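Local coordinates for protein cytochrome c-555 (Chlorobium tepidum, PDB 4J20) that carries electrons as a basic monoheme c-type cytochrome of green photosynthetic bacteria, although its exact role in their photosynthesis is not established, at residues A7-Y12 with V80-G85; K50-Y55 with P63-N68; S1-A6 with V76-A81. The protein carries 2 engineered substitutions. One frame throughout, in Å; residues are numbered along the deposited sequence.

Contact 1 (A7-Y12 with V80-G85); sequences AGKATY and VAYMVG. With HEB (heme b/c), chain I.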
loop_
_atom_site.group_PDB
_atom_site.type_symbol
_atom_site.label_atom_id
_atom_site.label_comp_id
_atom_site.label_asym_id
_atom_site.label_seq_id
_atom_site.Cartn_x
_atom_site.Cartn_y
_atom_site.Cartn_z
ATOM N N ALA A 7 7.862 1.639 -11.316
ATOM C CA ALA A 7 6.590 1.876 -12.021
ATOM C C ALA A 7 5.489 2.065 -10.987
ATOM O O ALA A 7 4.569 2.898 -11.189
ATOM C CB ALA A 7 6.269 0.732 -12.855
ATOM N N GLY A 8 5.601 1.405 -9.832
ATOM C CA GLY A 8 4.619 1.531 -8.767
ATOM C C GLY A 8 4.506 2.934 -8.238
ATOM O O GLY A 8 3.411 3.305 -7.743
ATOM N N LYS A 9 5.554 3.737 -8.291
ATOM C CA LYS A 9 5.482 5.084 -7.742
ATOM C C LYS A 9 4.451 5.921 -8.454
ATOM O O LYS A 9 3.787 6.736 -7.795
ATOM C CB LYS A 9 6.824 5.771 -7.833
ATOM C CG LYS A 9 6.824 7.107 -7.073
ATOM C CD LYS A 9 8.184 7.748 -7.073
ATOM C CE LYS A 9 8.142 9.159 -6.467
ATOM N NZ LYS A 9 7.510 10.085 -7.434
ATOM N N ALA A 10 4.229 5.695 -9.742
ATOM C CA ALA A 10 3.222 6.487 -10.430
ATOM C C ALA A 10 1.843 6.202 -9.836
ATOM O O ALA A 10 1.029 7.138 -9.632
ATOM C CB ALA A 10 3.215 6.197 -11.946
ATOM N N THR A 11 1.541 4.929 -9.560
ATOM C CA THR A 11 0.252 4.575 -8.979
ATOM C C THR A 11 0.180 5.090 -7.552
ATOM O O THR A 11 -0.835 5.628 -7.130
ATOM C CB THR A 11 -0.002 3.073 -9.054
ATOM O OG1 THR A 11 -0.176 2.719 -10.430
ATOM C CG2 THR A 11 -1.244 2.679 -8.327
ATOM N N TYR A 12 1.267 4.933 -6.808
ATOM C CA TYR A 12 1.278 5.383 -5.426
ATOM C C TYR A 12 0.971 6.880 -5.384
ATOM O O TYR A 12 0.109 7.334 -4.594
ATOM C CB TYR A 12 2.656 5.136 -4.790
ATOM C CG TYR A 12 2.737 5.774 -3.422
ATOM C CD1 TYR A 12 2.072 5.195 -2.343
ATOM C CD2 TYR A 12 3.378 6.979 -3.213
ATOM C CE1 TYR A 12 2.052 5.809 -1.084
ATOM C CE2 TYR A 12 3.341 7.595 -1.957
ATOM C CZ TYR A 12 2.664 6.993 -0.927
ATOM O OH TYR A 12 2.611 7.591 0.329
ATOM N N VAL A 80 2.421 -1.114 -3.680
ATOM C CA VAL A 80 2.767 -1.670 -2.373
ATOM C C VAL A 80 4.273 -1.841 -2.281
ATOM O O VAL A 80 4.904 -1.520 -1.264
ATOM C CB VAL A 80 2.032 -3.028 -2.124
ATOM C CG1 VAL A 80 2.524 -3.658 -0.818
ATOM C CG2 VAL A 80 0.508 -2.854 -2.091
ATOM N N ALA A 81 4.902 -2.343 -3.345
ATOM C CA ALA A 81 6.355 -2.551 -3.356
ATOM C C ALA A 81 7.082 -1.245 -3.132
ATOM O O ALA A 81 8.066 -1.194 -2.399
ATOM C CB ALA A 81 6.795 -3.210 -4.662
ATOM N N TYR A 82 6.589 -0.181 -3.778
ATOM C CA TYR A 82 7.172 1.118 -3.543
ATOM C C TYR A 82 7.048 1.545 -2.080
ATOM O O TYR A 82 8.019 1.962 -1.445
ATOM C CB TYR A 82 6.513 2.153 -4.458
ATOM C CG TYR A 82 7.024 3.536 -4.203
ATOM C CD1 TYR A 82 8.293 3.912 -4.611
ATOM C CD2 TYR A 82 6.271 4.442 -3.483
ATOM C CE1 TYR A 82 8.784 5.172 -4.328
ATOM C CE2 TYR A 82 6.797 5.727 -3.163
ATOM C CZ TYR A 82 8.025 6.060 -3.624
ATOM O OH TYR A 82 8.523 7.338 -3.350
ATOM N N MET A 83 5.845 1.426 -1.538
ATOM C CA MET A 83 5.590 1.817 -0.136
ATOM C C MET A 83 6.487 1.034 0.830
ATOM O O MET A 83 7.095 1.624 1.748
ATOM C CB MET A 83 4.147 1.550 0.202
ATOM C CG MET A 83 3.194 2.452 -0.587
ATOM S SD MET A 83 1.451 1.960 -0.536
ATOM C CE MET A 83 1.077 2.318 1.172
ATOM N N VAL A 84 6.567 -0.274 0.657
ATOM C CA VAL A 84 7.387 -1.095 1.541
ATOM C C VAL A 84 8.860 -0.724 1.408
ATOM O O VAL A 84 9.561 -0.572 2.431
ATOM C CB VAL A 84 7.168 -2.575 1.205
ATOM C CG1 VAL A 84 8.285 -3.462 1.802
ATOM C CG2 VAL A 84 5.806 -3.047 1.649
ATOM N N GLY A 85 9.342 -0.547 0.173
ATOM C CA GLY A 85 10.718 -0.175 -0.029
ATOM C C GLY A 85 11.119 1.149 0.599
ATOM O O GLY A 85 12.302 1.378 0.854
HETATM FE FE HEB I . -3.904 1.794 2.077
HETATM C CHA HEB I . -3.330 -0.088 4.847
HETATM C CHB HEB I . -1.579 -0.041 0.347
HETATM C CHC HEB I . -4.596 3.551 -0.743
HETATM C CHD HEB I . -6.005 3.805 3.848
HETATM N NA HEB I . -2.712 0.229 2.505
HETATM C C1A HEB I . -2.586 -0.405 3.744
HETATM C C2A HEB I . -1.569 -1.415 3.632
HETATM C C3A HEB I . -1.079 -1.370 2.398
HETATM C C4A HEB I . -1.781 -0.353 1.682
HETATM C CMA HEB I . 0.016 -2.238 1.797
HETATM C CAA HEB I . -1.133 -2.306 4.796
HETATM C CBA HEB I . -1.731 -3.711 4.674
HETATM C CGA HEB I . -1.423 -4.626 5.834
HETATM O O1A HEB I . -0.841 -4.195 6.872
HETATM O O2A HEB I . -1.830 -5.810 5.719
HETATM N NB HEB I . -3.219 1.778 0.185
HETATM C C1B HEB I . -2.274 0.911 -0.359
HETATM C C2B HEB I . -2.159 1.134 -1.769
HETATM C C3B HEB I . -2.981 2.153 -2.077
HETATM C C4B HEB I . -3.672 2.562 -0.876
HETATM C CMB HEB I . -1.172 0.380 -2.624
HETATM C CAB HEB I . -3.242 2.818 -3.406
HETATM C CBB HEB I . -3.595 1.824 -4.522
HETATM N NC HEB I . -5.042 3.381 1.670
HETATM C C1C HEB I . -5.218 3.946 0.417
HETATM C C2C HEB I . -6.157 5.038 0.504
HETATM C C3C HEB I . -6.499 5.148 1.792
HETATM C C4C HEB I . -5.865 4.104 2.520
HETATM C CMC HEB I . -6.496 5.938 -0.684
HETATM C CAC HEB I . -7.398 6.189 2.453
HETATM C CBC HEB I . -8.823 6.305 1.914
HETATM N ND HEB I . -4.549 1.835 3.984
HETATM C C1D HEB I . -5.440 2.757 4.521
HETATM C C2D HEB I . -5.639 2.506 5.906
HETATM C C3D HEB I . -4.838 1.342 6.212
HETATM C C4D HEB I . -4.186 0.974 4.985
HETATM C CMD HEB I . -6.511 3.254 6.884
HETATM C CAD HEB I . -4.677 0.660 7.560
HETATM C CBD HEB I . -5.776 -0.384 7.868
HETATM C CGD HEB I . -5.536 -1.026 9.178
HETATM O O1D HEB I . -4.501 -1.696 9.318
HETATM O O2D HEB I . -6.305 -0.848 10.091
#

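Contact 2 (K50-Y55 with P63-N68); sequences KSIKGY and PAKGGN. With HEB (heme b/c), chain I.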
loop_
_atom_site.group_PDB
_atom_site.type_symbol
_atom_site.label_atom_id
_atom_site.label_comp_id
_atom_site.label_asym_id
_atom_site.label_seq_id
_atom_site.Cartn_x
_atom_site.Cartn_y
_atom_site.Cartn_z
ATOM N N LYS A 50 -4.454 -7.945 0.576
ATOM C CA LYS A 50 -5.320 -7.115 1.402
ATOM C C LYS A 50 -5.540 -5.765 0.744
ATOM O O LYS A 50 -6.626 -5.161 0.915
ATOM C CB LYS A 50 -4.730 -6.967 2.792
ATOM C CG LYS A 50 -4.844 -8.290 3.605
ATOM C CD LYS A 50 -4.090 -8.237 4.930
ATOM C CE LYS A 50 -4.743 -7.306 5.940
ATOM N NZ LYS A 50 -3.883 -7.193 7.169
ATOM N N SER A 51 -4.562 -5.294 -0.033
ATOM C CA SER A 51 -4.691 -4.014 -0.710
ATOM C C SER A 51 -5.669 -4.111 -1.864
ATOM O O SER A 51 -6.392 -3.138 -2.151
ATOM C CB SER A 51 -3.352 -3.498 -1.222
ATOM O OG SER A 51 -2.503 -3.244 -0.107
ATOM N N ILE A 52 -5.674 -5.237 -2.585
ATOM C CA ILE A 52 -6.591 -5.408 -3.723
ATOM C C ILE A 52 -7.996 -5.665 -3.202
ATOM O O ILE A 52 -8.957 -5.187 -3.771
ATOM C CB ILE A 52 -6.128 -6.602 -4.583
ATOM C CG1 ILE A 52 -4.861 -6.201 -5.358
ATOM C CG2 ILE A 52 -7.246 -7.102 -5.514
ATOM C CD1 ILE A 52 -4.069 -7.479 -5.866
ATOM N N LYS A 53 -8.128 -6.440 -2.140
ATOM C CA LYS A 53 -9.458 -6.818 -1.626
ATOM C C LYS A 53 -10.114 -5.765 -0.741
ATOM O O LYS A 53 -11.343 -5.659 -0.684
ATOM C CB LYS A 53 -9.379 -8.157 -0.911
ATOM C CG LYS A 53 -9.087 -9.246 -1.899
ATOM C CD LYS A 53 -8.987 -10.618 -1.261
ATOM C CE LYS A 53 -8.676 -11.691 -2.313
ATOM N NZ LYS A 53 -9.515 -11.526 -3.527
ATOM N N GLY A 54 -9.285 -4.963 -0.081
ATOM C CA GLY A 54 -9.749 -4.028 0.944
ATOM C C GLY A 54 -9.916 -4.710 2.257
ATOM O O GLY A 54 -10.242 -5.932 2.290
ATOM N N TYR A 55 -9.798 -3.965 3.355
ATOM C CA TYR A 55 -10.088 -4.541 4.660
ATOM C C TYR A 55 -10.179 -3.421 5.662
ATOM O O TYR A 55 -9.761 -2.300 5.400
ATOM C CB TYR A 55 -8.999 -5.543 5.086
ATOM C CG TYR A 55 -7.718 -4.899 5.560
ATOM C CD1 TYR A 55 -7.375 -4.866 6.907
ATOM C CD2 TYR A 55 -6.825 -4.328 4.669
ATOM C CE1 TYR A 55 -6.186 -4.283 7.334
ATOM C CE2 TYR A 55 -5.646 -3.772 5.112
ATOM C CZ TYR A 55 -5.326 -3.756 6.394
ATOM O OH TYR A 55 -4.133 -3.158 6.809
ATOM N N PRO A 63 -9.378 0.871 1.578
ATOM C CA PRO A 63 -10.348 0.495 0.512
ATOM C C PRO A 63 -9.720 -0.361 -0.573
ATOM O O PRO A 63 -8.515 -0.213 -0.893
ATOM C CB PRO A 63 -10.807 1.857 -0.032
ATOM C CG PRO A 63 -9.613 2.798 0.241
ATOM C CD PRO A 63 -9.023 2.312 1.556
ATOM N N ALA A 64 -10.486 -1.262 -1.148
ATOM C CA ALA A 64 -10.047 -2.150 -2.214
ATOM C C ALA A 64 -9.444 -1.344 -3.358
ATOM O O ALA A 64 -10.052 -0.393 -3.870
ATOM C CB ALA A 64 -11.229 -2.923 -2.729
ATOM N N LYS A 65 -8.230 -1.711 -3.746
ATOM C CA LYS A 65 -7.485 -1.005 -4.815
ATOM C C LYS A 65 -7.360 0.473 -4.536
ATOM O O LYS A 65 -7.348 1.297 -5.459
ATOM C CB LYS A 65 -8.092 -1.242 -6.190
ATOM C CG LYS A 65 -8.043 -2.725 -6.670
ATOM C CD LYS A 65 -8.410 -2.845 -8.141
ATOM C CE LYS A 65 -8.161 -4.271 -8.702
ATOM N NZ LYS A 65 -8.477 -4.351 -10.166
ATOM N N GLY A 66 -7.293 0.831 -3.243
ATOM C CA GLY A 66 -7.229 2.209 -2.871
ATOM C C GLY A 66 -8.455 2.998 -3.205
ATOM O O GLY A 66 -8.446 4.218 -3.234
ATOM N N GLY A 67 -9.564 2.299 -3.454
ATOM C CA GLY A 67 -10.790 2.942 -3.897
ATOM C C GLY A 67 -10.930 3.181 -5.404
ATOM O O GLY A 67 -11.938 3.723 -5.859
ATOM N N ASN A 68 -9.941 2.739 -6.187
ATOM C CA ASN A 68 -9.940 2.962 -7.625
ATOM C C ASN A 68 -9.983 1.644 -8.364
ATOM O O ASN A 68 -8.955 1.005 -8.608
ATOM C CB ASN A 68 -8.697 3.756 -7.996
ATOM C CG ASN A 68 -8.699 4.197 -9.427
ATOM O OD1 ASN A 68 -9.498 3.746 -10.216
ATOM N ND2 ASN A 68 -7.784 5.106 -9.761
HETATM FE FE HEB I . -3.904 1.794 2.077
HETATM C CHA HEB I . -3.330 -0.088 4.847
HETATM C CHB HEB I . -1.579 -0.041 0.347
HETATM C CHC HEB I . -4.596 3.551 -0.743
HETATM C CHD HEB I . -6.005 3.805 3.848
HETATM N NA HEB I . -2.712 0.229 2.505
HETATM C C1A HEB I . -2.586 -0.405 3.744
HETATM C C2A HEB I . -1.569 -1.415 3.632
HETATM C C3A HEB I . -1.079 -1.370 2.398
HETATM C C4A HEB I . -1.781 -0.353 1.682
HETATM C CMA HEB I . 0.016 -2.238 1.797
HETATM C CAA HEB I . -1.133 -2.306 4.796
HETATM C CBA HEB I . -1.731 -3.711 4.674
HETATM C CGA HEB I . -1.423 -4.626 5.834
HETATM O O1A HEB I . -0.841 -4.195 6.872
HETATM O O2A HEB I . -1.830 -5.810 5.719
HETATM N NB HEB I . -3.219 1.778 0.185
HETATM C C1B HEB I . -2.274 0.911 -0.359
HETATM C C2B HEB I . -2.159 1.134 -1.769
HETATM C C3B HEB I . -2.981 2.153 -2.077
HETATM C C4B HEB I . -3.672 2.562 -0.876
HETATM C CMB HEB I . -1.172 0.380 -2.624
HETATM C CAB HEB I . -3.242 2.818 -3.406
HETATM C CBB HEB I . -3.595 1.824 -4.522
HETATM N NC HEB I . -5.042 3.381 1.670
HETATM C C1C HEB I . -5.218 3.946 0.417
HETATM C C2C HEB I . -6.157 5.038 0.504
HETATM C C3C HEB I . -6.499 5.148 1.792
HETATM C C4C HEB I . -5.865 4.104 2.520
HETATM C CMC HEB I . -6.496 5.938 -0.684
HETATM C CAC HEB I . -7.398 6.189 2.453
HETATM C CBC HEB I . -8.823 6.305 1.914
HETATM N ND HEB I . -4.549 1.835 3.984
HETATM C C1D HEB I . -5.440 2.757 4.521
HETATM C C2D HEB I . -5.639 2.506 5.906
HETATM C C3D HEB I . -4.838 1.342 6.212
HETATM C C4D HEB I . -4.186 0.974 4.985
HETATM C CMD HEB I . -6.511 3.254 6.884
HETATM C CAD HEB I . -4.677 0.660 7.560
HETATM C CBD HEB I . -5.776 -0.384 7.868
HETATM C CGD HEB I . -5.536 -1.026 9.178
HETATM O O1D HEB I . -4.501 -1.696 9.318
HETATM O O2D HEB I . -6.305 -0.848 10.091
#

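Contact 3 (S1-A6 with V76-A81); sequences STYDAA and VGNAVA. Engineered in segment 1-6: Ser1 (natural residue Pro), Thr2 (natural residue Ala). With HEB (heme b/c), chain I.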
loop_
_atom_site.group_PDB
_atom_site.type_symbol
_atom_site.label_atom_id
_atom_site.label_comp_id
_atom_site.label_asym_id
_atom_site.label_seq_id
_atom_site.Cartn_x
_atom_site.Cartn_y
_atom_site.Cartn_z
ATOM N N SER A 1 3.996 -10.772 -12.750
ATOM C CA SER A 1 5.217 -11.438 -12.221
ATOM C C SER A 1 5.827 -10.532 -11.155
ATOM O O SER A 1 5.112 -10.056 -10.261
ATOM C CB SER A 1 6.219 -11.720 -13.356
ATOM O OG SER A 1 6.783 -13.035 -13.268
ATOM N N THR A 2 7.120 -10.254 -11.267
ATOM C CA THR A 2 7.868 -9.614 -10.150
ATOM C C THR A 2 7.516 -8.135 -9.988
ATOM O O THR A 2 7.218 -7.437 -10.971
ATOM C CB THR A 2 9.345 -9.745 -10.328
ATOM O OG1 THR A 2 9.711 -9.292 -11.647
ATOM C CG2 THR A 2 9.782 -11.225 -10.188
ATOM N N TYR A 3 7.600 -7.631 -8.764
ATOM C CA TYR A 3 7.174 -6.254 -8.506
ATOM C C TYR A 3 8.096 -5.248 -9.199
ATOM O O TYR A 3 9.289 -5.455 -9.341
ATOM C CB TYR A 3 7.189 -5.989 -7.020
ATOM C CG TYR A 3 6.245 -6.883 -6.285
ATOM C CD1 TYR A 3 4.900 -6.863 -6.571
ATOM C CD2 TYR A 3 6.717 -7.808 -5.342
ATOM C CE1 TYR A 3 4.035 -7.735 -5.959
ATOM C CE2 TYR A 3 5.844 -8.694 -4.697
ATOM C CZ TYR A 3 4.515 -8.655 -5.024
ATOM O OH TYR A 3 3.630 -9.493 -4.397
ATOM N N ASP A 4 7.502 -4.128 -9.608
ATOM C CA ASP A 4 8.226 -3.036 -10.213
ATOM C C ASP A 4 7.905 -1.795 -9.379
ATOM O O ASP A 4 6.931 -1.076 -9.643
ATOM C CB ASP A 4 7.773 -2.869 -11.673
ATOM C CG ASP A 4 8.556 -1.827 -12.421
ATOM O OD1 ASP A 4 9.230 -0.964 -11.807
ATOM O OD2 ASP A 4 8.454 -1.843 -13.669
ATOM N N ALA A 5 8.674 -1.574 -8.314
ATOM C CA ALA A 5 8.416 -0.478 -7.405
ATOM C C ALA A 5 8.586 0.881 -8.076
ATOM O O ALA A 5 7.844 1.815 -7.732
ATOM C CB ALA A 5 9.350 -0.550 -6.209
ATOM N N ALA A 6 9.475 0.991 -9.051
ATOM C CA ALA A 6 9.644 2.257 -9.740
ATOM C C ALA A 6 8.391 2.606 -10.557
ATOM O O ALA A 6 7.900 3.737 -10.487
ATOM C CB ALA A 6 10.883 2.263 -10.608
ATOM N N VAL A 76 -1.471 -2.017 -8.342
ATOM C CA VAL A 76 -1.598 -1.964 -6.894
ATOM C C VAL A 76 -0.437 -2.657 -6.201
ATOM O O VAL A 76 0.179 -2.086 -5.280
ATOM C CB VAL A 76 -2.940 -2.578 -6.428
ATOM C CG1 VAL A 76 -3.010 -2.689 -4.878
ATOM C CG2 VAL A 76 -4.105 -1.759 -6.930
ATOM N N GLY A 77 -0.037 -3.807 -6.685
ATOM C CA GLY A 77 1.052 -4.485 -6.047
ATOM C C GLY A 77 2.379 -3.744 -6.234
ATOM O O GLY A 77 3.240 -3.732 -5.349
ATOM N N ASN A 78 2.576 -3.108 -7.392
ATOM C CA ASN A 78 3.771 -2.312 -7.617
ATOM C C ASN A 78 3.820 -1.122 -6.669
ATOM O O ASN A 78 4.885 -0.756 -6.151
ATOM C CB ASN A 78 3.909 -1.857 -9.073
ATOM C CG ASN A 78 4.226 -2.999 -10.001
ATOM O OD1 ASN A 78 4.713 -4.038 -9.582
ATOM N ND2 ASN A 78 3.957 -2.812 -11.277
ATOM N N ALA A 79 2.655 -0.503 -6.432
ATOM C CA ALA A 79 2.564 0.583 -5.453
ATOM C C ALA A 79 2.891 0.083 -4.045
ATOM O O ALA A 79 3.601 0.777 -3.289
ATOM C CB ALA A 79 1.200 1.221 -5.498
ATOM N N VAL A 80 2.421 -1.114 -3.680
ATOM C CA VAL A 80 2.767 -1.670 -2.373
ATOM C C VAL A 80 4.273 -1.841 -2.281
ATOM O O VAL A 80 4.904 -1.520 -1.264
ATOM C CB VAL A 80 2.032 -3.028 -2.124
ATOM C CG1 VAL A 80 2.524 -3.658 -0.818
ATOM C CG2 VAL A 80 0.508 -2.854 -2.091
ATOM N N ALA A 81 4.902 -2.343 -3.345
ATOM C CA ALA A 81 6.355 -2.551 -3.356
ATOM C C ALA A 81 7.082 -1.245 -3.132
ATOM O O ALA A 81 8.066 -1.194 -2.399
ATOM C CB ALA A 81 6.795 -3.210 -4.662
HETATM FE FE HEB I . -3.904 1.794 2.077
HETATM C CHA HEB I . -3.330 -0.088 4.847
HETATM C CHB HEB I . -1.579 -0.041 0.347
HETATM C CHC HEB I . -4.596 3.551 -0.743
HETATM C CHD HEB I . -6.005 3.805 3.848
HETATM N NA HEB I . -2.712 0.229 2.505
HETATM C C1A HEB I . -2.586 -0.405 3.744
HETATM C C2A HEB I . -1.569 -1.415 3.632
HETATM C C3A HEB I . -1.079 -1.370 2.398
HETATM C C4A HEB I . -1.781 -0.353 1.682
HETATM C CMA HEB I . 0.016 -2.238 1.797
HETATM C CAA HEB I . -1.133 -2.306 4.796
HETATM C CBA HEB I . -1.731 -3.711 4.674
HETATM C CGA HEB I . -1.423 -4.626 5.834
HETATM O O1A HEB I . -0.841 -4.195 6.872
HETATM O O2A HEB I . -1.830 -5.810 5.719
HETATM N NB HEB I . -3.219 1.778 0.185
HETATM C C1B HEB I . -2.274 0.911 -0.359
HETATM C C2B HEB I . -2.159 1.134 -1.769
HETATM C C3B HEB I . -2.981 2.153 -2.077
HETATM C C4B HEB I . -3.672 2.562 -0.876
HETATM C CMB HEB I . -1.172 0.380 -2.624
HETATM C CAB HEB I . -3.242 2.818 -3.406
HETATM C CBB HEB I . -3.595 1.824 -4.522
HETATM N NC HEB I . -5.042 3.381 1.670
HETATM C C1C HEB I . -5.218 3.946 0.417
HETATM C C2C HEB I . -6.157 5.038 0.504
HETATM C C3C HEB I . -6.499 5.148 1.792
HETATM C C4C HEB I . -5.865 4.104 2.520
HETATM C CMC HEB I . -6.496 5.938 -0.684
HETATM C CAC HEB I . -7.398 6.189 2.453
HETATM C CBC HEB I . -8.823 6.305 1.914
HETATM N ND HEB I . -4.549 1.835 3.984
HETATM C C1D HEB I . -5.440 2.757 4.521
HETATM C C2D HEB I . -5.639 2.506 5.906
HETATM C C3D HEB I . -4.838 1.342 6.212
HETATM C C4D HEB I . -4.186 0.974 4.985
HETATM C CMD HEB I . -6.511 3.254 6.884
HETATM C CAD HEB I . -4.677 0.660 7.560
HETATM C CBD HEB I . -5.776 -0.384 7.868
HETATM C CGD HEB I . -5.536 -1.026 9.178
HETATM O O1D HEB I . -4.501 -1.696 9.318
HETATM O O2D HEB I . -6.305 -0.848 10.091
#

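Contact 1 (A7-Y12 with V80-G85)
Tyr82 touches both Lys9, over one ring face, and Tyr12, at the CD2/CE2 flank, where the N- and C-terminal helices of the class I cytochrome c fold cross, the axes of segments 7-12 and 80-85 passing 8.1 Å apart at 96°. Gly8 marks the crossing, its CA 5.8 Å from the CA of Tyr82. The Tyr82 side chain, with CG anti to the backbone N, runs out beside Lys9. Its CB faces the backbone of Gly8, 4.4 Å from Gly8 C. CD1 meets Lys9 CB, CE1 and CZ lie against Lys9 CG and CD, and CE2 comes 3.6 Å from Tyr12 CD2, with CD2 close by. The two rings meet obliquely, their planes inclined at 44°. Lys9 CG makes a CH-pi contact 4.0 Å from the Tyr82 ring centroid. At the tip, Tyr82 OH touches Lys9 CE at 3.6 Å, while the ammonium of Lys9 turns to a salt bridge with Asp13. An alanine in place of Tyr82 would probably leave the Lys9 methylenes and one flank of the Tyr12 ring without their partner, opening a gap between the helices. Met83 crosses Tyr12 at about a right angle, Met83 CG set close to Tyr12 CD1 and CE1 and the sulfur in an oblique Met-aromatic contact. A bend at chi3 (69°) takes the methyl to the heme, where Met83 CE lies 3.6 Å from HEB CHB.

Contact 2 (K50-Y55 with P63-N68)
Ser51 O accepts the backbone N-H of Lys65 at 2.8 Å, with an N-H...O angle of 147°. This bond ties the end of helix 44-53 to the loop that follows strand 61-62, on the side of the predicted methionine ligand of the cytochrome c heme. Beside it, Ala64 CB sits against two successive carbonyls of the helix end, 3.4 Å from both Ile52 O and Lys53 O. Gly54, at positive phi, ends the helix and lets the backbones close in: its CA is 3.5 Å from Ala64 N, and a CB on this residue would clash there. Both segments touch the heme. Pro63, which follows Met62, the predicted axial ligand, packs its CD 3.8 Å from HEB C4C, and Gly66 CA rests against CHC. At the propionates, in one of two modelled conformers, Lys50 NZ gives a hydrogen bond of 2.9 Å to HEB O2A. Across the contact itself the chemistry is mainly backbone to backbone, one N-H...O bond beside a bare glycine, so the join rests on a close approach of main chains that a side chain at Gly54 would probably prevent.

Contact 3 (S1-A6 with V76-A81)
Asp4 N donates a nearly straight hydrogen bond to Asn78 OD1, 2.8 Å long with an N-H...O angle of 169°. The donor stands above the amide's carbonyl plane, 65° out of it. The same side chain packs against the Asp4 peptide on its way out from the helix, Asn78 CB lying 3.2 Å from Asp4 O. Next to the amide, Tyr3 CB meets Ala81 CB at 3.7 Å, and Ala5 CB reaches that methyl at 4.0 Å, so Ala81 is flanked by two residues of the N-terminal segment. The Tyr3 ring lies against helix 73-85 at Gly77: its CD1 is 3.7 Å from Gly77 O, and a CB on Gly77 would be tight against Tyr3 CE1. Asn78 OD1 sits at the edge of this ring, near its plane. What sets the first shell in place is partly the start of helix 5-15. Asp4 is its N-cap residue; chi1 -175° puts CG anti to the backbone N, and the carboxylate ends away from helix 73-85, with OD1 capping Ala7 N. Beyond Tyr3, Met44 and Val48 of helix 44-53 touch its side chain. In this join between the chain ends of the cytochrome c fold, the two polar groups of Asp4 are thus each given a partner, its carboxylate capping the start of one terminal helix while its backbone N-H is taken by an amide of the other.

Contacts 1 and 3 are successive parts of one interface between helices 5-15 and 73-85, their centres about 6 Å apart; Gly8 CA of contact 1 lies 3.5 Å from Asn78 CB of contact 3. Contact 2 lies about 15 Å from the centre of each, and its segments fall in the chain between the two terminal helices. Helix 73-85 bridges the groups: Val80 CG2 touches Ser51 OG at 3.6 Å, and Val76 CG1 packs 3.8 Å from Ser51 CB. All three reach the heme. Met83 and Val80 line it from helix 73-85, Val80 CG2 lying 3.7 Å from HEB CMB, whereas contact 2 supplies Pro63 and Gly66.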